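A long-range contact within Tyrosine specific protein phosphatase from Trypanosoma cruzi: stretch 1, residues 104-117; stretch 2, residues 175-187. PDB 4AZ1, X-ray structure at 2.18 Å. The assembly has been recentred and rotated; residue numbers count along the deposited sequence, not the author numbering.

Stretch 1, residues 104-117: FLAMLYEKKISLVI
Stretch 2, residues 175-187: ILQRADEPPHKFT

Stretch 1 enters as a helix that is already under way at Phe104, turns through a loop and leaves as a strand, 115-117. Stretch 2 is a hairpin: a strand that includes Leu176 and strand 184-187 pair through Leu176 N to His184 O and His184 N to Leu176 O, both 2.7 Å, with a type II turn from Arg178 to Glu181 between them. The helix lies across this hairpin, its axis 8.9 Å from that of the strand that includes Leu176 at 97° and 9.4 Å from that of strand 184-187 at 109°. Together the stretches bury 775 Å².

The backbones join where the two later strands run parallel, their axes 35° apart. Leu115 bridges Thr187, with CA atoms 5.1 Å apart and both side chains on the same face of the sheet. As in parallel sheets, one residue is bonded through its N and O to the neighbours of its partner: Thr187 N donates to Ser114 O (3.1 Å, 177°) and Val116 N to Thr187 O (2.9 Å, 170°). Between them Leu115 CA makes a CA-H...O contact with Thr187 O at 3.4 Å.

The helix ends in a Schellman motif. Lys112 takes positive phi (59/43); Ile113 N reaches back to Leu108 O at 3.0 Å, and Lys112 N makes a weak bond to Tyr109 O at 3.3 Å. The side chain of Lys112 (m, m, t, t) curls back so that NZ donates to Tyr109 O at 2.9 Å.

Two polar side chains fasten the stretches to main-chain carbonyls. His184 (chi1 t, chi2 73°) sends NE2 to Ile113 O, 2.6 Å and 170°, so the acceptor lies at the ring edge where an imidazole N-H points. Tyr109 (chi1 t, chi2 80°) crosses the hairpin, and its OH donates to Pro182 O at 2.6 Å. A long, flat phenol suits this site, since it offers a hydrophobic ring along its length and a donor at its tip. A water accepts a weak bond from Lys112 NZ at 3.3 Å and donates to Pro183 O at 3.1 Å.

C-H groups pack against three rings. Arg178 (m, t, p, chi4 102°) lays CG over the face of the Tyr109 ring, 3.9 Å from its centroid; its methylenes give the ring an apolar cover, while the guanidinium carries on past the Tyr109 edge to Ala106, NH1 lying 3.9 Å from Ala106 CB. Lys112 CA sits over the face of the His184 ring, 3.7 Å from the centroid. Leu108 CD1 makes an off-centre CH-pi contact with Phe186, 4.2 Å from its centroid.

Apolar side chains fill the space between helix and hairpin. Leu176 (m, t) points toward the helix, its CD1 3.6 Å from Leu108 CB, its CD2 4.2 Å from Leu105 CB and its CB 3.9 Å from Tyr109 CD1; a branched leucine can touch several helix residues at once. Leu105 and Leu108 are both m, t. Phe186 (chi1 p, chi2 -82°) brings CZ within 3.8 Å of Leu108 CD1 and CE2 within 3.9 Å of Val116 CG2 (Val116 chi1 t), so its broad ring links helix and strand.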

# COMPACT_ATOMS: atom_id res chain seq x y z
N PHE A 104 3.11 -2.14 6.08
CA PHE A 104 4.54 -2.06 6.36
C PHE A 104 4.84 -0.71 7.01
O PHE A 104 5.49 -0.64 8.06
CB PHE A 104 5.33 -2.25 5.07
CG PHE A 104 6.83 -2.20 5.23
CD1 PHE A 104 7.51 -3.22 5.88
CD2 PHE A 104 7.56 -1.14 4.70
CE1 PHE A 104 8.90 -3.17 6.00
CE2 PHE A 104 8.95 -1.08 4.83
CZ PHE A 104 9.62 -2.10 5.47
N LEU A 105 4.33 0.35 6.40
CA LEU A 105 4.57 1.71 6.90
C LEU A 105 3.93 1.91 8.27
O LEU A 105 4.49 2.58 9.15
CB LEU A 105 4.06 2.76 5.91
CG LEU A 105 4.74 2.76 4.53
CD1 LEU A 105 4.25 3.91 3.64
CD2 LEU A 105 6.25 2.79 4.65
N ALA A 106 2.74 1.33 8.45
CA ALA A 106 2.04 1.44 9.72
C ALA A 106 2.84 0.77 10.82
O ALA A 106 2.89 1.26 11.96
CB ALA A 106 0.66 0.81 9.63
N MET A 107 3.45 -0.37 10.49
CA MET A 107 4.32 -1.08 11.41
C MET A 107 5.49 -0.20 11.80
O MET A 107 5.77 -0.05 12.99
CB MET A 107 4.82 -2.38 10.79
CG MET A 107 5.73 -3.20 11.71
SD MET A 107 7.49 -2.76 11.58
CE MET A 107 7.72 -2.92 9.80
N LEU A 108 6.17 0.38 10.80
CA LEU A 108 7.31 1.24 11.07
C LEU A 108 6.90 2.35 12.01
O LEU A 108 7.64 2.72 12.93
CB LEU A 108 7.82 1.87 9.77
CG LEU A 108 8.46 0.94 8.77
CD1 LEU A 108 8.97 1.75 7.58
CD2 LEU A 108 9.60 0.19 9.47
N TYR A 109 5.70 2.87 11.78
CA TYR A 109 5.21 4.01 12.53
C TYR A 109 4.82 3.65 13.95
O TYR A 109 5.24 4.32 14.90
CB TYR A 109 4.02 4.66 11.81
CG TYR A 109 3.55 5.90 12.51
CD1 TYR A 109 4.21 7.11 12.34
CD2 TYR A 109 2.46 5.86 13.38
CE1 TYR A 109 3.78 8.26 13.00
CE2 TYR A 109 2.03 7.00 14.04
CZ TYR A 109 2.70 8.19 13.84
OH TYR A 109 2.28 9.33 14.50
N GLU A 110 3.98 2.63 14.10
CA GLU A 110 3.51 2.23 15.43
C GLU A 110 4.64 1.69 16.31
O GLU A 110 4.67 1.94 17.52
CB GLU A 110 2.39 1.19 15.31
CG GLU A 110 1.67 0.89 16.63
CD GLU A 110 1.56 -0.60 16.91
OE1 GLU A 110 1.53 -1.39 15.95
OE2 GLU A 110 1.52 -0.98 18.10
N LYS A 111 5.57 0.96 15.70
CA LYS A 111 6.68 0.37 16.44
C LYS A 111 7.86 1.33 16.61
O LYS A 111 8.82 1.00 17.31
CB LYS A 111 7.15 -0.94 15.79
CG LYS A 111 6.15 -2.06 15.94
CD LYS A 111 5.87 -2.32 17.41
CE LYS A 111 4.76 -3.34 17.60
NZ LYS A 111 4.64 -3.77 19.04
N LYS A 112 7.78 2.50 15.98
CA LYS A 112 8.83 3.52 16.09
C LYS A 112 10.17 2.97 15.60
O LYS A 112 11.22 3.19 16.21
CB LYS A 112 8.96 4.04 17.53
CG LYS A 112 7.65 4.54 18.16
CD LYS A 112 6.97 5.59 17.30
CE LYS A 112 5.52 5.84 17.75
NZ LYS A 112 4.73 6.58 16.72
N ILE A 113 10.13 2.25 14.49
CA ILE A 113 11.35 1.67 13.93
C ILE A 113 12.29 2.80 13.50
O ILE A 113 11.87 3.77 12.86
CB ILE A 113 11.02 0.73 12.77
CG1 ILE A 113 10.19 -0.46 13.28
CG2 ILE A 113 12.29 0.26 12.07
CD1 ILE A 113 10.86 -1.24 14.42
N SER A 114 13.57 2.69 13.88
CA SER A 114 14.52 3.75 13.59
C SER A 114 15.38 3.48 12.34
O SER A 114 15.87 4.42 11.70
CB SER A 114 15.37 4.05 14.84
OG SER A 114 16.63 4.62 14.51
N LEU A 115 15.53 2.21 11.97
CA LEU A 115 16.42 1.86 10.87
C LEU A 115 15.88 0.71 10.04
O LEU A 115 15.56 -0.38 10.56
CB LEU A 115 17.84 1.52 11.39
CG LEU A 115 18.85 0.99 10.36
CD1 LEU A 115 19.11 2.03 9.27
CD2 LEU A 115 20.16 0.57 11.03
N VAL A 116 15.77 0.96 8.74
CA VAL A 116 15.34 -0.03 7.78
C VAL A 116 16.48 -0.25 6.80
O VAL A 116 17.00 0.71 6.21
CB VAL A 116 14.13 0.48 6.97
CG1 VAL A 116 13.86 -0.48 5.78
CG2 VAL A 116 12.91 0.57 7.88
N ILE A 117 16.88 -1.51 6.64
CA ILE A 117 17.93 -1.82 5.69
C ILE A 117 17.35 -2.67 4.59
O ILE A 117 16.73 -3.70 4.86
CB ILE A 117 19.09 -2.57 6.34
CG1 ILE A 117 19.73 -1.68 7.41
CG2 ILE A 117 20.13 -2.99 5.29
CD1 ILE A 117 20.93 -2.32 8.05
N ILE A 175 10.35 10.87 7.05
CA ILE A 175 9.42 11.20 8.12
C ILE A 175 8.07 10.55 7.85
O ILE A 175 7.44 10.81 6.82
CB ILE A 175 9.27 12.74 8.29
CG1 ILE A 175 10.64 13.38 8.58
CG2 ILE A 175 8.31 13.06 9.40
CD1 ILE A 175 10.60 14.92 8.71
N LEU A 176 7.63 9.69 8.77
CA LEU A 176 6.31 9.09 8.68
C LEU A 176 5.34 9.88 9.54
O LEU A 176 5.67 10.23 10.68
CB LEU A 176 6.34 7.64 9.17
CG LEU A 176 6.63 6.59 8.10
CD1 LEU A 176 6.92 5.23 8.74
CD2 LEU A 176 5.45 6.51 7.16
N GLN A 177 4.16 10.17 9.00
CA GLN A 177 3.15 10.88 9.77
C GLN A 177 1.72 10.38 9.52
O GLN A 177 1.36 10.04 8.38
CB GLN A 177 3.24 12.39 9.49
CG GLN A 177 2.64 13.23 10.61
CD GLN A 177 2.74 14.72 10.36
OE1 GLN A 177 3.35 15.16 9.37
NE2 GLN A 177 2.15 15.52 11.24
N ARG A 178 0.93 10.33 10.59
CA ARG A 178 -0.52 10.15 10.51
C ARG A 178 -1.13 11.47 10.95
O ARG A 178 -0.53 12.19 11.74
CB ARG A 178 -1.03 9.06 11.45
CG ARG A 178 -0.31 7.73 11.39
CD ARG A 178 -1.02 6.67 12.23
NE ARG A 178 -2.05 5.97 11.47
CZ ARG A 178 -1.90 4.75 10.97
NH1 ARG A 178 -0.78 4.08 11.16
NH2 ARG A 178 -2.89 4.19 10.28
N ALA A 179 -2.32 11.79 10.45
CA ALA A 179 -2.97 13.05 10.82
C ALA A 179 -3.25 13.13 12.32
O ALA A 179 -3.69 12.15 12.94
CB ALA A 179 -4.25 13.25 10.03
N ASP A 180 -2.97 14.30 12.89
CA ASP A 180 -3.19 14.58 14.31
C ASP A 180 -2.37 13.68 15.25
O ASP A 180 -2.74 13.48 16.41
CB ASP A 180 -4.68 14.53 14.66
CG ASP A 180 -5.53 15.37 13.72
OD1 ASP A 180 -5.04 16.40 13.22
OD2 ASP A 180 -6.70 14.99 13.47
N GLU A 181 -1.25 13.15 14.75
CA GLU A 181 -0.33 12.39 15.58
C GLU A 181 1.10 12.87 15.35
O GLU A 181 1.41 13.45 14.31
CB GLU A 181 -0.46 10.88 15.31
CG GLU A 181 -1.80 10.29 15.75
CD GLU A 181 -1.78 8.77 15.82
OE1 GLU A 181 -0.73 8.20 16.20
OE2 GLU A 181 -2.82 8.15 15.51
N PRO A 182 1.99 12.66 16.34
CA PRO A 182 3.36 13.16 16.17
C PRO A 182 4.12 12.42 15.07
O PRO A 182 3.97 11.20 14.93
CB PRO A 182 4.00 12.91 17.54
CG PRO A 182 3.15 11.88 18.20
CD PRO A 182 1.76 12.13 17.70
N PRO A 183 4.91 13.16 14.27
CA PRO A 183 5.71 12.56 13.20
C PRO A 183 6.78 11.61 13.75
O PRO A 183 7.20 11.75 14.90
CB PRO A 183 6.37 13.77 12.52
CG PRO A 183 6.26 14.91 13.51
CD PRO A 183 5.04 14.63 14.34
N HIS A 184 7.19 10.64 12.93
CA HIS A 184 8.25 9.73 13.32
C HIS A 184 9.33 9.70 12.24
O HIS A 184 9.06 9.35 11.08
CB HIS A 184 7.71 8.31 13.55
CG HIS A 184 8.79 7.28 13.77
ND1 HIS A 184 9.53 7.21 14.93
CD2 HIS A 184 9.26 6.30 12.97
CE1 HIS A 184 10.40 6.23 14.84
NE2 HIS A 184 10.26 5.66 13.65
N LYS A 185 10.55 10.06 12.63
CA LYS A 185 11.69 10.03 11.72
C LYS A 185 12.34 8.65 11.71
O LYS A 185 12.41 7.99 12.74
CB LYS A 185 12.73 11.07 12.14
CG LYS A 185 12.24 12.50 12.06
CD LYS A 185 13.34 13.48 12.43
CE LYS A 185 12.86 14.91 12.24
NZ LYS A 185 13.95 15.89 12.49
N PHE A 186 12.79 8.22 10.54
CA PHE A 186 13.58 7.00 10.44
C PHE A 186 14.52 7.07 9.24
O PHE A 186 14.34 7.91 8.34
CB PHE A 186 12.68 5.75 10.42
CG PHE A 186 12.05 5.46 9.08
CD1 PHE A 186 10.89 6.12 8.68
CD2 PHE A 186 12.60 4.52 8.22
CE1 PHE A 186 10.29 5.85 7.45
CE2 PHE A 186 12.02 4.23 6.98
CZ PHE A 186 10.85 4.90 6.60
N THR A 187 15.53 6.22 9.24
CA THR A 187 16.49 6.15 8.14
C THR A 187 16.29 4.83 7.39
O THR A 187 16.23 3.76 8.01
CB THR A 187 17.93 6.27 8.68
OG1 THR A 187 18.04 7.46 9.49
CG2 THR A 187 18.93 6.36 7.54
O HOH W 1 6.59 9.34 16.83